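Local coordinates for protein probable histone-lysine N-methyltransferase, H3 lysine-9 specific SUVH9 (PDB 4NJ5) that lacks detectable methyltransferase activity and instead may bind methylated DNA and recruit RNA polymerase V to chromatin in RNA-directed DNA methylation and gene silencing, at residues A[311-314]-A[315-319]; A[27-30]-A[31-35]; A[417-420]-A[421-424]; A[478-481]-A[482-485]; A[16-19]-A[20-23]. One frame throughout, in Å; residues are numbered along the deposited sequence.

Interaction 1 of 5, residues A[311-314]-A[315-319]; sequences GCLC and EAKNS. With ZN (zinc ion), chain D; ZN (zinc ion), chain B.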
loop_
_atom_site.group_PDB
_atom_site.type_symbol
_atom_site.label_atom_id
_atom_site.label_comp_id
_atom_site.label_asym_id
_atom_site.label_seq_id
_atom_site.Cartn_x
_atom_site.Cartn_y
_atom_site.Cartn_z
ATOM N N GLY A 311 -26.342 6.320 -10.009
ATOM C CA GLY A 311 -27.467 6.282 -10.925
ATOM C C GLY A 311 -27.318 7.087 -12.202
ATOM O O GLY A 311 -28.308 7.362 -12.882
ATOM N N CYS A 312 -26.092 7.472 -12.541
ATOM C CA CYS A 312 -25.871 8.194 -13.789
ATOM C C CYS A 312 -25.526 7.240 -14.932
ATOM O O CYS A 312 -25.355 6.037 -14.723
ATOM C CB CYS A 312 -24.786 9.260 -13.628
ATOM S SG CYS A 312 -23.097 8.690 -13.915
ATOM N N LEU A 313 -25.436 7.793 -16.138
ATOM C CA LEU A 313 -25.165 7.020 -17.348
ATOM C C LEU A 313 -23.824 6.293 -17.286
ATOM O O LEU A 313 -23.727 5.115 -17.643
ATOM C CB LEU A 313 -25.213 7.936 -18.575
ATOM C CG LEU A 313 -24.292 7.614 -19.757
ATOM C CD1 LEU A 313 -24.780 6.401 -20.534
ATOM C CD2 LEU A 313 -24.144 8.820 -20.674
ATOM N N CYS A 314 -22.793 6.999 -16.833
ATOM C CA CYS A 314 -21.461 6.418 -16.738
ATOM C C CYS A 314 -21.397 5.255 -15.755
ATOM O O CYS A 314 -20.601 4.329 -15.931
ATOM C CB CYS A 314 -20.432 7.491 -16.396
ATOM S SG CYS A 314 -20.120 8.619 -17.770
ATOM N N GLU A 315 -22.242 5.285 -14.728
ATOM C CA GLU A 315 -22.349 4.134 -13.836
ATOM C C GLU A 315 -22.949 2.939 -14.574
ATOM O O GLU A 315 -22.507 1.807 -14.407
ATOM C CB GLU A 315 -23.172 4.470 -12.591
ATOM C CG GLU A 315 -23.383 3.273 -11.679
ATOM C CD GLU A 315 -23.919 3.645 -10.311
ATOM O OE1 GLU A 315 -23.107 3.764 -9.367
ATOM O OE2 GLU A 315 -25.152 3.804 -10.174
ATOM N N ALA A 316 -23.957 3.210 -15.396
ATOM C CA ALA A 316 -24.581 2.174 -16.210
ATOM C C ALA A 316 -23.553 1.566 -17.165
ATOM O O ALA A 316 -23.581 0.359 -17.430
ATOM C CB ALA A 316 -25.755 2.736 -16.984
ATOM N N LYS A 317 -22.653 2.403 -17.686
ATOM C CA LYS A 317 -21.594 1.939 -18.583
ATOM C C LYS A 317 -20.637 1.004 -17.850
ATOM O O LYS A 317 -20.017 0.135 -18.460
ATOM C CB LYS A 317 -20.823 3.127 -19.181
ATOM C CG LYS A 317 -21.672 4.105 -19.984
ATOM C CD LYS A 317 -20.851 5.305 -20.486
ATOM C CE LYS A 317 -19.921 4.911 -21.624
ATOM N NZ LYS A 317 -18.761 5.836 -21.752
ATOM N N ASN A 318 -20.532 1.197 -16.538
ATOM C CA ASN A 318 -19.667 0.384 -15.689
ATOM C C ASN A 318 -20.444 -0.694 -14.933
ATOM O O ASN A 318 -20.161 -0.980 -13.771
ATOM C CB ASN A 318 -18.888 1.273 -14.711
ATOM C CG ASN A 318 -17.849 2.145 -15.411
ATOM O OD1 ASN A 318 -16.722 1.713 -15.651
ATOM N ND2 ASN A 318 -18.226 3.379 -15.732
ATOM N N SER A 319 -21.442 -1.269 -15.601
ATOM C CA SER A 319 -22.225 -2.381 -15.057
ATOM C C SER A 319 -22.902 -2.063 -13.729
ATOM O O SER A 319 -23.101 -2.950 -12.898
ATOM C CB SER A 319 -21.362 -3.639 -14.912
ATOM O OG SER A 319 -20.914 -4.095 -16.177
HETATM ZN ZN ZN D . -21.880 10.788 -13.731
HETATM ZN ZN ZN B . -19.322 10.571 -16.860
#
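The carbonyl oxygen of Cys314 is gripped by two N-H groups of one residue: Asn318 ND2 reaches Cys314 O at 2.6 Å, tilted 30° from the carbonyl plane, and Asn318 N adds a weaker bond. This is the short helix 313-317 of the pre-SET domain, whose cysteines hold a triangular cluster of three zinc ions. Cys312 stands at the N-cap. Its SG accepts a weak capping bond from Glu315 N at 3.6 Å while binding zinc at 2.4 Å, so one thiolate serves both metal and helix start. Two residues on, Cys314 SG binds a second zinc ion at 2.3 Å, and Cys302 is a ligand of both metals. Glu315 turns back over the helix start: with CG anti to the backbone N (chi1 176°) and the chain extended, OE2 accepts from Gly311 N at 2.8 Å, met from above the carboxylate plane. A glutamine here would probably weaken that grip by losing the negative charge facing Gly311 N, leaving the backbone ahead of the zinc ligand Cys312 less firmly held. On another side, Leu313 CD1 rests against Lys317 CG. A Schellman motif with Ser319 as its C-prime residue ends the helix. Asn318 also reaches beyond it, its OD1 accepting from His338 N, while the ND2 bond to Cys314 O lies close to the plane of the same amide.

Interaction 2 of 5, residues A[27-30]-A[31-35]; sequences RMFL and MMEEA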
loop_
_atom_site.group_PDB
_atom_site.type_symbol
_atom_site.label_atom_id
_atom_site.label_comp_id
_atom_site.label_asym_id
_atom_site.label_seq_id
_atom_site.Cartn_x
_atom_site.Cartn_y
_atom_site.Cartn_z
ATOM N N ARG A 27 -13.374 -1.415 5.168
ATOM C CA ARG A 27 -13.233 0.022 5.387
ATOM C C ARG A 27 -13.830 0.799 4.226
ATOM O O ARG A 27 -14.693 1.661 4.417
ATOM C CB ARG A 27 -11.763 0.413 5.525
ATOM C CG ARG A 27 -11.211 0.397 6.931
ATOM C CD ARG A 27 -9.953 1.256 7.015
ATOM N NE ARG A 27 -9.067 1.053 5.870
ATOM C CZ ARG A 27 -8.897 1.933 4.885
ATOM N NH1 ARG A 27 -9.553 3.087 4.904
ATOM N NH2 ARG A 27 -8.073 1.657 3.882
ATOM N N MET A 28 -13.367 0.480 3.019
ATOM C CA MET A 28 -13.825 1.187 1.830
ATOM C C MET A 28 -15.340 1.091 1.664
ATOM O O MET A 28 -15.987 2.046 1.234
ATOM C CB MET A 28 -13.094 0.678 0.584
ATOM C CG MET A 28 -11.626 1.088 0.539
ATOM S SD MET A 28 -10.721 0.363 -0.840
ATOM C CE MET A 28 -11.638 1.034 -2.229
ATOM N N PHE A 29 -15.905 -0.055 2.029
ATOM C CA PHE A 29 -17.348 -0.245 1.938
ATOM C C PHE A 29 -18.109 0.654 2.906
ATOM O O PHE A 29 -19.115 1.262 2.537
ATOM C CB PHE A 29 -17.724 -1.702 2.192
ATOM C CG PHE A 29 -19.204 -1.925 2.324
ATOM C CD1 PHE A 29 -20.020 -1.920 1.202
ATOM C CD2 PHE A 29 -19.781 -2.132 3.569
ATOM C CE1 PHE A 29 -21.382 -2.120 1.316
ATOM C CE2 PHE A 29 -21.146 -2.333 3.692
ATOM C CZ PHE A 29 -21.949 -2.327 2.564
ATOM N N LEU A 30 -17.632 0.719 4.146
ATOM C CA LEU A 30 -18.236 1.578 5.160
ATOM C C LEU A 30 -18.173 3.039 4.728
ATOM O O LEU A 30 -19.128 3.822 4.938
ATOM C CB LEU A 30 -17.513 1.401 6.493
ATOM C CG LEU A 30 -17.674 0.011 7.101
ATOM C CD1 LEU A 30 -16.847 -0.135 8.368
ATOM C CD2 LEU A 30 -19.147 -0.262 7.384
ATOM N N MET A 31 -17.050 3.400 4.108
ATOM C CA MET A 31 -16.895 4.737 3.544
ATOM C C MET A 31 -17.866 4.999 2.383
ATOM O O MET A 31 -18.434 6.085 2.276
ATOM C CB MET A 31 -15.442 4.989 3.119
ATOM C CG MET A 31 -14.422 4.657 4.199
ATOM S SD MET A 31 -13.006 5.761 4.297
ATOM C CE MET A 31 -13.552 6.784 5.656
ATOM N N MET A 32 -18.077 4.020 1.514
ATOM C CA MET A 32 -19.022 4.224 0.418
ATOM C C MET A 32 -20.440 4.358 0.967
ATOM O O MET A 32 -21.239 5.150 0.473
ATOM C CB MET A 32 -18.934 3.087 -0.606
ATOM C CG MET A 32 -17.736 3.190 -1.545
ATOM S SD MET A 32 -17.816 4.676 -2.571
ATOM C CE MET A 32 -19.206 4.276 -3.630
ATOM N N GLU A 33 -20.739 3.599 2.015
ATOM C CA GLU A 33 -22.076 3.614 2.593
ATOM C C GLU A 33 -22.380 4.955 3.237
ATOM O O GLU A 33 -23.460 5.517 3.039
ATOM C CB GLU A 33 -22.264 2.467 3.595
ATOM C CG GLU A 33 -22.402 1.084 2.954
ATOM C CD GLU A 33 -23.538 0.998 1.941
ATOM O OE1 GLU A 33 -24.658 0.593 2.326
ATOM O OE2 GLU A 33 -23.308 1.321 0.756
ATOM N N GLU A 34 -21.421 5.480 3.991
ATOM C CA GLU A 34 -21.620 6.776 4.638
ATOM C C GLU A 34 -21.625 7.939 3.630
ATOM O O GLU A 34 -22.341 8.919 3.820
ATOM C CB GLU A 34 -20.575 7.000 5.736
ATOM C CG GLU A 34 -20.864 8.165 6.668
ATOM C CD GLU A 34 -21.386 7.722 8.028
ATOM O OE1 GLU A 34 -22.270 6.838 8.082
ATOM O OE2 GLU A 34 -20.912 8.265 9.049
ATOM N N ALA A 35 -20.847 7.812 2.553
ATOM C CA ALA A 35 -20.639 8.923 1.615
ATOM C C ALA A 35 -21.774 8.991 0.625
ATOM O O ALA A 35 -21.949 9.983 -0.082
ATOM C CB ALA A 35 -19.321 8.785 0.877
#
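Glu33 lays its CG over one face of the Phe29 ring, 3.7 Å from the centroid and 22° off the ring normal, a CH-pi contact displaced toward the ring rim. The carboxylate follows the same face: its plane lies only 10° from that of the ring, with CD of Glu33 close to CZ and CE1 of Phe29. Phe29 has CG anti to the backbone N, which lets the ring stand out from the helix, and Glu33 is the one that bends, folding at chi2 (-56°) to reach the face of the ring instead of extending away. An alanine in place of Phe29 would remove this flat surface and is likely to leave the aliphatic part of Glu33 freer to turn.

These are i to i+4 neighbours on the last turns of the long helix 8-35. The main-chain bonds follow the same spacing, Met31 N to Arg27 O at 2.9 Å and Glu34 N to Leu30 O at 3.0 Å among them.

Met31 curls its CG to 3.0 Å from Arg27 O, and its SD lies obliquely to the guanidinium of Arg27, 4.4 Å from NH1. The charge of that arginine is met by a salt bridge to Asp24. Arg27, Leu30 and Met31 face helix 46-60, whereas Phe29 touches Leu427. Met28 turns to Trp424 and to the loop residues Asp325 and Thr329, its chain extended through chi2 before SD.

Interaction 3 of 5, residues A[417-420]-A[421-424]; sequences SSAR and WEDW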
loop_
_atom_site.group_PDB
_atom_site.type_symbol
_atom_site.label_atom_id
_atom_site.label_comp_id
_atom_site.label_asym_id
_atom_site.label_seq_id
_atom_site.Cartn_x
_atom_site.Cartn_y
_atom_site.Cartn_z
ATOM N N SER A 417 -1.726 -11.015 -15.619
ATOM C CA SER A 417 -2.624 -11.708 -14.707
ATOM C C SER A 417 -2.770 -10.958 -13.395
ATOM O O SER A 417 -1.786 -10.626 -12.736
ATOM C CB SER A 417 -2.137 -13.131 -14.437
ATOM O OG SER A 417 -3.024 -13.804 -13.559
ATOM N N SER A 418 -4.011 -10.696 -13.018
ATOM C CA SER A 418 -4.300 -10.055 -11.748
ATOM C C SER A 418 -5.085 -11.017 -10.867
ATOM O O SER A 418 -5.678 -10.615 -9.866
ATOM C CB SER A 418 -5.107 -8.775 -11.979
ATOM O OG SER A 418 -4.380 -7.847 -12.764
ATOM N N ALA A 419 -5.077 -12.290 -11.248
ATOM C CA ALA A 419 -5.946 -13.290 -10.633
ATOM C C ALA A 419 -5.625 -13.533 -9.164
ATOM O O ALA A 419 -6.473 -14.008 -8.408
ATOM C CB ALA A 419 -5.895 -14.596 -11.417
ATOM N N ARG A 420 -4.401 -13.203 -8.766
ATOM C CA ARG A 420 -3.985 -13.348 -7.374
ATOM C C ARG A 420 -4.821 -12.478 -6.433
ATOM O O ARG A 420 -5.055 -12.838 -5.277
ATOM C CB ARG A 420 -2.493 -13.023 -7.227
ATOM C CG ARG A 420 -2.078 -12.613 -5.824
ATOM C CD ARG A 420 -0.787 -13.282 -5.396
ATOM N NE ARG A 420 0.262 -12.309 -5.114
ATOM C CZ ARG A 420 1.146 -12.432 -4.131
ATOM N NH1 ARG A 420 2.070 -11.500 -3.949
ATOM N NH2 ARG A 420 1.109 -13.486 -3.330
ATOM N N TRP A 421 -5.287 -11.342 -6.938
ATOM C CA TRP A 421 -5.981 -10.373 -6.104
ATOM C C TRP A 421 -7.449 -10.220 -6.481
ATOM O O TRP A 421 -8.030 -9.153 -6.292
ATOM C CB TRP A 421 -5.275 -9.019 -6.193
ATOM C CG TRP A 421 -3.809 -9.102 -5.947
ATOM C CD1 TRP A 421 -2.837 -9.344 -6.872
ATOM C CD2 TRP A 421 -3.140 -8.960 -4.690
ATOM N NE1 TRP A 421 -1.602 -9.351 -6.271
ATOM C CE2 TRP A 421 -1.759 -9.119 -4.928
ATOM C CE3 TRP A 421 -3.572 -8.705 -3.383
ATOM C CZ2 TRP A 421 -0.809 -9.034 -3.915
ATOM C CZ3 TRP A 421 -2.628 -8.623 -2.378
ATOM C CH2 TRP A 421 -1.264 -8.786 -2.648
ATOM N N GLU A 422 -8.055 -11.279 -7.002
ATOM C CA GLU A 422 -9.454 -11.198 -7.415
ATOM C C GLU A 422 -10.436 -11.098 -6.246
ATOM O O GLU A 422 -11.592 -10.725 -6.431
ATOM C CB GLU A 422 -9.813 -12.336 -8.381
ATOM C CG GLU A 422 -9.272 -12.115 -9.789
ATOM C CD GLU A 422 -9.644 -13.220 -10.759
ATOM O OE1 GLU A 422 -10.370 -14.151 -10.359
ATOM O OE2 GLU A 422 -9.207 -13.157 -11.928
ATOM N N ASP A 423 -9.966 -11.426 -5.048
ATOM C CA ASP A 423 -10.796 -11.321 -3.848
ATOM C C ASP A 423 -10.851 -9.894 -3.303
ATOM O O ASP A 423 -11.471 -9.636 -2.275
ATOM C CB ASP A 423 -10.307 -12.280 -2.761
ATOM C CG ASP A 423 -10.567 -13.729 -3.110
ATOM O OD1 ASP A 423 -11.420 -13.992 -3.991
ATOM O OD2 ASP A 423 -9.932 -14.610 -2.494
ATOM N N TRP A 424 -10.191 -8.972 -3.993
ATOM C CA TRP A 424 -10.224 -7.558 -3.626
ATOM C C TRP A 424 -11.645 -7.011 -3.755
ATOM O O TRP A 424 -12.270 -7.118 -4.811
ATOM C CB TRP A 424 -9.250 -6.771 -4.505
ATOM C CG TRP A 424 -9.241 -5.300 -4.267
ATOM C CD1 TRP A 424 -9.595 -4.326 -5.154
ATOM C CD2 TRP A 424 -8.857 -4.627 -3.061
ATOM N NE1 TRP A 424 -9.455 -3.086 -4.577
ATOM C CE2 TRP A 424 -9.003 -3.243 -3.293
ATOM C CE3 TRP A 424 -8.404 -5.058 -1.812
ATOM C CZ2 TRP A 424 -8.713 -2.287 -2.319
ATOM C CZ3 TRP A 424 -8.117 -4.109 -0.846
ATOM C CH2 TRP A 424 -8.273 -2.739 -1.106
HETATM O O HOH W 1 -7.432 -12.801 -4.109
#
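Ser418 O accepts from Trp421 N at 3.0 Å, the donor standing 42° out of the carbonyl plane. This bond closes the short 3-10 turn at 419-420, in a SET-domain loop between helix 397-405 and strand 448-450. Ser418 OG turns elsewhere and bonds to Val471 N. Ala419 comes next: its O takes a weak bond from Glu422 N, and its CB lies 3.6 Å from Glu422 OE2. Arg420 then runs alongside the next residue, the indole of Trp421. Its CG sits over one face, 3.5 Å from the centroid of the five-membered ring, a CH-pi contact. Bends at chi2 and chi3 carry the chain along the indole, where NE reaches 3.6 Å from CZ2 of Trp421, although the guanidinium stands steeply, its plane 71° from that of the ring. Arg420 O takes a bond from a water at 2.6 Å, and that water accepts from Asp423 N, bridging into the type I turn 421-424. Trp421 NE1 bonds to Pro467 O. Arg420 thus meets the indole with both carbon and nitrogen, CG over the five-membered ring and NE and NH1 against the six-membered one, while a salt bridge from its NH2 to Asp466 probably offsets the charge.

Interaction 4 of 5, residues A[478-481]-A[482-485]; sequences HNSL and MFPR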
loop_
_atom_site.group_PDB
_atom_site.type_symbol
_atom_site.label_atom_id
_atom_site.label_comp_id
_atom_site.label_asym_id
_atom_site.label_seq_id
_atom_site.Cartn_x
_atom_site.Cartn_y
_atom_site.Cartn_z
ATOM N N HIS A 478 -10.685 8.070 -25.488
ATOM C CA HIS A 478 -11.301 7.559 -26.662
ATOM C C HIS A 478 -12.281 6.512 -26.294
ATOM O O HIS A 478 -12.292 6.094 -25.169
ATOM C CB HIS A 478 -10.269 7.043 -27.625
ATOM C CG HIS A 478 -9.751 5.683 -27.326
ATOM N ND1 HIS A 478 -10.479 4.607 -27.423
ATOM C CD2 HIS A 478 -8.513 5.264 -26.997
ATOM C CE1 HIS A 478 -9.763 3.562 -27.138
ATOM N NE2 HIS A 478 -8.557 3.958 -26.885
ATOM N N ASN A 479 -13.127 6.092 -27.215
ATOM C CA ASN A 479 -14.129 5.067 -26.921
ATOM C C ASN A 479 -14.098 3.789 -27.760
ATOM O O ASN A 479 -15.141 3.202 -28.040
ATOM C CB ASN A 479 -15.534 5.671 -26.927
ATOM C CG ASN A 479 -16.141 5.718 -25.545
ATOM O OD1 ASN A 479 -15.770 4.938 -24.668
ATOM N ND2 ASN A 479 -17.073 6.636 -25.338
ATOM N N SER A 480 -12.906 3.345 -28.133
ATOM C CA SER A 480 -12.765 2.096 -28.867
ATOM C C SER A 480 -12.520 0.932 -27.918
ATOM O O SER A 480 -11.481 0.877 -27.260
ATOM C CB SER A 480 -11.617 2.188 -29.870
ATOM O OG SER A 480 -11.394 0.938 -30.499
ATOM N N LEU A 481 -13.470 0.002 -27.855
ATOM C CA LEU A 481 -13.334 -1.193 -27.020
ATOM C C LEU A 481 -12.098 -2.019 -27.370
ATOM O O LEU A 481 -11.551 -2.719 -26.521
ATOM C CB LEU A 481 -14.580 -2.078 -27.122
ATOM C CG LEU A 481 -15.837 -1.699 -26.331
ATOM C CD1 LEU A 481 -15.573 -0.574 -25.340
ATOM C CD2 LEU A 481 -16.983 -1.342 -27.265
ATOM N N MET A 482 -11.664 -1.932 -28.622
ATOM C CA MET A 482 -10.517 -2.702 -29.091
ATOM C C MET A 482 -9.201 -2.176 -28.525
ATOM O O MET A 482 -8.225 -2.919 -28.418
ATOM C CB MET A 482 -10.459 -2.693 -30.620
ATOM C CG MET A 482 -11.757 -3.101 -31.312
ATOM S SD MET A 482 -12.085 -4.877 -31.291
ATOM C CE MET A 482 -13.074 -5.052 -29.805
ATOM N N PHE A 483 -9.174 -0.898 -28.161
ATOM C CA PHE A 483 -7.927 -0.274 -27.728
ATOM C C PHE A 483 -7.993 0.473 -26.393
ATOM O O PHE A 483 -7.656 1.654 -26.330
ATOM C CB PHE A 483 -7.411 0.671 -28.814
ATOM C CG PHE A 483 -6.764 -0.031 -29.971
ATOM C CD1 PHE A 483 -5.482 -0.542 -29.853
ATOM C CD2 PHE A 483 -7.429 -0.174 -31.178
ATOM C CE1 PHE A 483 -4.879 -1.186 -30.915
ATOM C CE2 PHE A 483 -6.830 -0.819 -32.245
ATOM C CZ PHE A 483 -5.553 -1.325 -32.112
ATOM N N PRO A 484 -8.395 -0.214 -25.312
ATOM C CA PRO A 484 -8.393 0.498 -24.034
ATOM C C PRO A 484 -6.968 0.685 -23.540
ATOM O O PRO A 484 -6.066 -0.014 -23.996
ATOM C CB PRO A 484 -9.139 -0.460 -23.107
ATOM C CG PRO A 484 -8.814 -1.805 -23.653
ATOM C CD PRO A 484 -8.756 -1.635 -25.150
ATOM N N ARG A 485 -6.763 1.615 -22.618
ATOM C CA ARG A 485 -5.441 1.807 -22.046
ATOM C C ARG A 485 -5.153 0.767 -20.968
ATOM O O ARG A 485 -6.064 0.132 -20.436
ATOM C CB ARG A 485 -5.287 3.227 -21.500
ATOM C CG ARG A 485 -5.474 4.287 -22.573
ATOM C CD ARG A 485 -5.032 5.659 -22.117
ATOM N NE ARG A 485 -5.078 6.605 -23.225
ATOM C CZ ARG A 485 -4.044 6.900 -24.006
ATOM N NH1 ARG A 485 -4.187 7.771 -24.999
ATOM N NH2 ARG A 485 -2.865 6.329 -23.794
#
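Ser480 O receives Phe483 N at 3.0 Å, closing a type I beta turn from Ser480 to Phe483 with Leu481 and Met482 at its corners. The donor stands 58° out of the carbonyl plane. Just past the turn, Pro484 brings its CD to 3.3 Å from Leu481 O, and the chain enters strand 485-490 at Arg485.

The imidazole of His478, just ahead of the turn, bridges its first and last residues. Its CG sits between the backbone N and carbonyl carbon (chi1 81°), which swings the imidazole across the bend, and the ring uses both nitrogens. ND1 accepts from Ser480 N at 2.8 Å, nearly straight at 171° and in the ring plane, while NE2 donates to Phe483 O at 2.5 Å, a bent bond and shorter than usual. That second bond is in the ring plane too, but approaches from above the carbonyl plane. Together they probably hold the ring's rotation and link the residues at the two ends of the turn. Ser480 OG takes a weak bond from Met482 N and lies near the edge of the Phe483 ring. Leu481 CB meets Met482 CE at 4.3 Å, an apolar contact.

Phe287 meets the His478 ring edge-to-face, and Phe483 packs against Phe447. The turn lies within the connection between antiparallel strands 469-475 and 485-490 of the SET domain: Leu481 and Pro484 rest on Leu475, Pro484 also on Phe473, and Arg485 pairs by backbone with Val474.

Interaction 5 of 5, residues A[16-19]-A[20-23]; sequences VRKT and RMIY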
loop_
_atom_site.group_PDB
_atom_site.type_symbol
_atom_site.label_atom_id
_atom_site.label_comp_id
_atom_site.label_asym_id
_atom_site.label_seq_id
_atom_site.Cartn_x
_atom_site.Cartn_y
_atom_site.Cartn_z
ATOM N N VAL A 16 -2.289 -13.670 6.004
ATOM C CA VAL A 16 -2.205 -12.236 6.298
ATOM C C VAL A 16 -2.655 -11.393 5.106
ATOM O O VAL A 16 -3.362 -10.393 5.269
ATOM C CB VAL A 16 -0.779 -11.815 6.715
ATOM C CG1 VAL A 16 -0.620 -10.302 6.654
ATOM C CG2 VAL A 16 -0.460 -12.330 8.103
ATOM N N ARG A 17 -2.247 -11.806 3.909
ATOM C CA ARG A 17 -2.642 -11.114 2.686
ATOM C C ARG A 17 -4.171 -11.036 2.572
ATOM O O ARG A 17 -4.746 -9.945 2.419
ATOM C CB ARG A 17 -2.042 -11.823 1.471
ATOM C CG ARG A 17 -2.144 -11.049 0.174
ATOM C CD ARG A 17 -1.346 -11.724 -0.937
ATOM N NE ARG A 17 -1.948 -12.975 -1.392
ATOM C CZ ARG A 17 -2.911 -13.047 -2.305
ATOM N NH1 ARG A 17 -3.388 -11.939 -2.855
ATOM N NH2 ARG A 17 -3.402 -14.226 -2.667
ATOM N N LYS A 18 -4.821 -12.191 2.675
ATOM C CA LYS A 18 -6.284 -12.250 2.629
ATOM C C LYS A 18 -6.941 -11.398 3.723
ATOM O O LYS A 18 -7.948 -10.712 3.483
ATOM C CB LYS A 18 -6.768 -13.699 2.736
ATOM C CG LYS A 18 -6.501 -14.544 1.499
ATOM C CD LYS A 18 -7.351 -14.079 0.328
ATOM C CE LYS A 18 -7.043 -14.869 -0.936
ATOM N NZ LYS A 18 -7.331 -16.325 -0.781
ATOM N N THR A 19 -6.367 -11.438 4.921
ATOM C CA THR A 19 -6.916 -10.671 6.028
ATOM C C THR A 19 -6.879 -9.180 5.723
ATOM O O THR A 19 -7.866 -8.469 5.936
ATOM C CB THR A 19 -6.168 -10.934 7.352
ATOM O OG1 THR A 19 -6.180 -12.337 7.644
ATOM C CG2 THR A 19 -6.837 -10.176 8.491
ATOM N N ARG A 20 -5.746 -8.706 5.218
ATOM C CA ARG A 20 -5.605 -7.288 4.916
ATOM C C ARG A 20 -6.544 -6.862 3.791
ATOM O O ARG A 20 -7.123 -5.766 3.829
ATOM C CB ARG A 20 -4.148 -6.929 4.606
ATOM C CG ARG A 20 -3.219 -7.107 5.807
ATOM C CD ARG A 20 -1.939 -6.293 5.677
ATOM N NE ARG A 20 -2.187 -4.855 5.751
ATOM C CZ ARG A 20 -1.231 -3.936 5.857
ATOM N NH1 ARG A 20 0.043 -4.305 5.911
ATOM N NH2 ARG A 20 -1.547 -2.650 5.919
ATOM N N MET A 21 -6.710 -7.739 2.804
ATOM C CA MET A 21 -7.652 -7.469 1.719
ATOM C C MET A 21 -9.077 -7.294 2.246
ATOM O O MET A 21 -9.799 -6.366 1.844
ATOM C CB MET A 21 -7.609 -8.582 0.677
ATOM C CG MET A 21 -6.792 -8.245 -0.549
ATOM S SD MET A 21 -7.102 -9.435 -1.863
ATOM C CE MET A 21 -6.333 -10.891 -1.157
ATOM N N ILE A 22 -9.473 -8.185 3.151
ATOM C CA ILE A 22 -10.778 -8.071 3.790
ATOM C C ILE A 22 -10.907 -6.763 4.565
ATOM O O ILE A 22 -11.890 -6.036 4.407
ATOM C CB ILE A 22 -11.062 -9.251 4.735
ATOM C CG1 ILE A 22 -11.310 -10.530 3.931
ATOM C CG2 ILE A 22 -12.265 -8.952 5.618
ATOM C CD1 ILE A 22 -11.694 -11.722 4.788
ATOM N N TYR A 23 -9.908 -6.456 5.389
ATOM C CA TYR A 23 -9.955 -5.243 6.204
ATOM C C TYR A 23 -10.129 -3.975 5.361
ATOM O O TYR A 23 -11.069 -3.199 5.574
ATOM C CB TYR A 23 -8.716 -5.133 7.100
ATOM C CG TYR A 23 -8.710 -3.893 7.966
ATOM C CD1 TYR A 23 -9.452 -3.837 9.141
ATOM C CD2 TYR A 23 -7.964 -2.781 7.609
ATOM C CE1 TYR A 23 -9.451 -2.705 9.933
ATOM C CE2 TYR A 23 -7.959 -1.643 8.393
ATOM C CZ TYR A 23 -8.702 -1.611 9.553
ATOM O OH TYR A 23 -8.694 -0.478 10.331
#
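Met21 CE touches two long basic side chains, 3.6 Å from Arg17 NH1 and 3.7 Å from Lys18 CD. Arg17 and Lys18 lie one turn before Met21 on helix 8-35, the long N-terminal helix that runs between helix 46-60 and the SET-domain loop 417-424. Arg17 and Lys18 each lie alongside Met21 and point the same way, and the methyl meets the guanidinium obliquely. A bend at chi3 (-69°) turns the methyl of Met21 into this position.

Behind them the regular alpha-helical bonds set the spacing: Met21 N to Arg17 O at 3.0 Å, in the carbonyl plane, and Tyr23 N to Thr19 O at 2.9 Å. Arg20 CG lies 3.3 Å from Val16 O before its chain leads off.

The outer partners hold the polar ends. Arg17 forms a salt bridge with Glu14, bonds through NH1 to Arg420 O and makes a cation-pi contact with Trp421. Arg20 makes a salt bridge with Glu89. On the flank facing helices 46-60 and 87-92, Thr19 and Tyr23 touch Met58 and Val92. The threonine hydroxyl is satisfied within the helix: Thr19 OG1 sits beside its own backbone N (chi1 -56°) and bonds to His15 O, one turn back.

Overall arrangement
From the N terminus, interaction 5 and then interaction 2 occupy successive parts of helix 8-35, their centres about 17 Å apart. Interaction 1 follows in the pre-SET zinc cluster, then interactions 3 and 4 in the SET domain. All five are local and in series, so none nests in or crosses another; interaction 4 alone closes the connection between two adjacent strands. The fold brings them together in space. Interaction 3 touches both helix contacts, a weak ion pair between Lys18 and Asp423 adding to the packing. Interaction 1 meets interaction 4 where Lys317 comes near Asn479, a light touch between the pre-SET and SET regions.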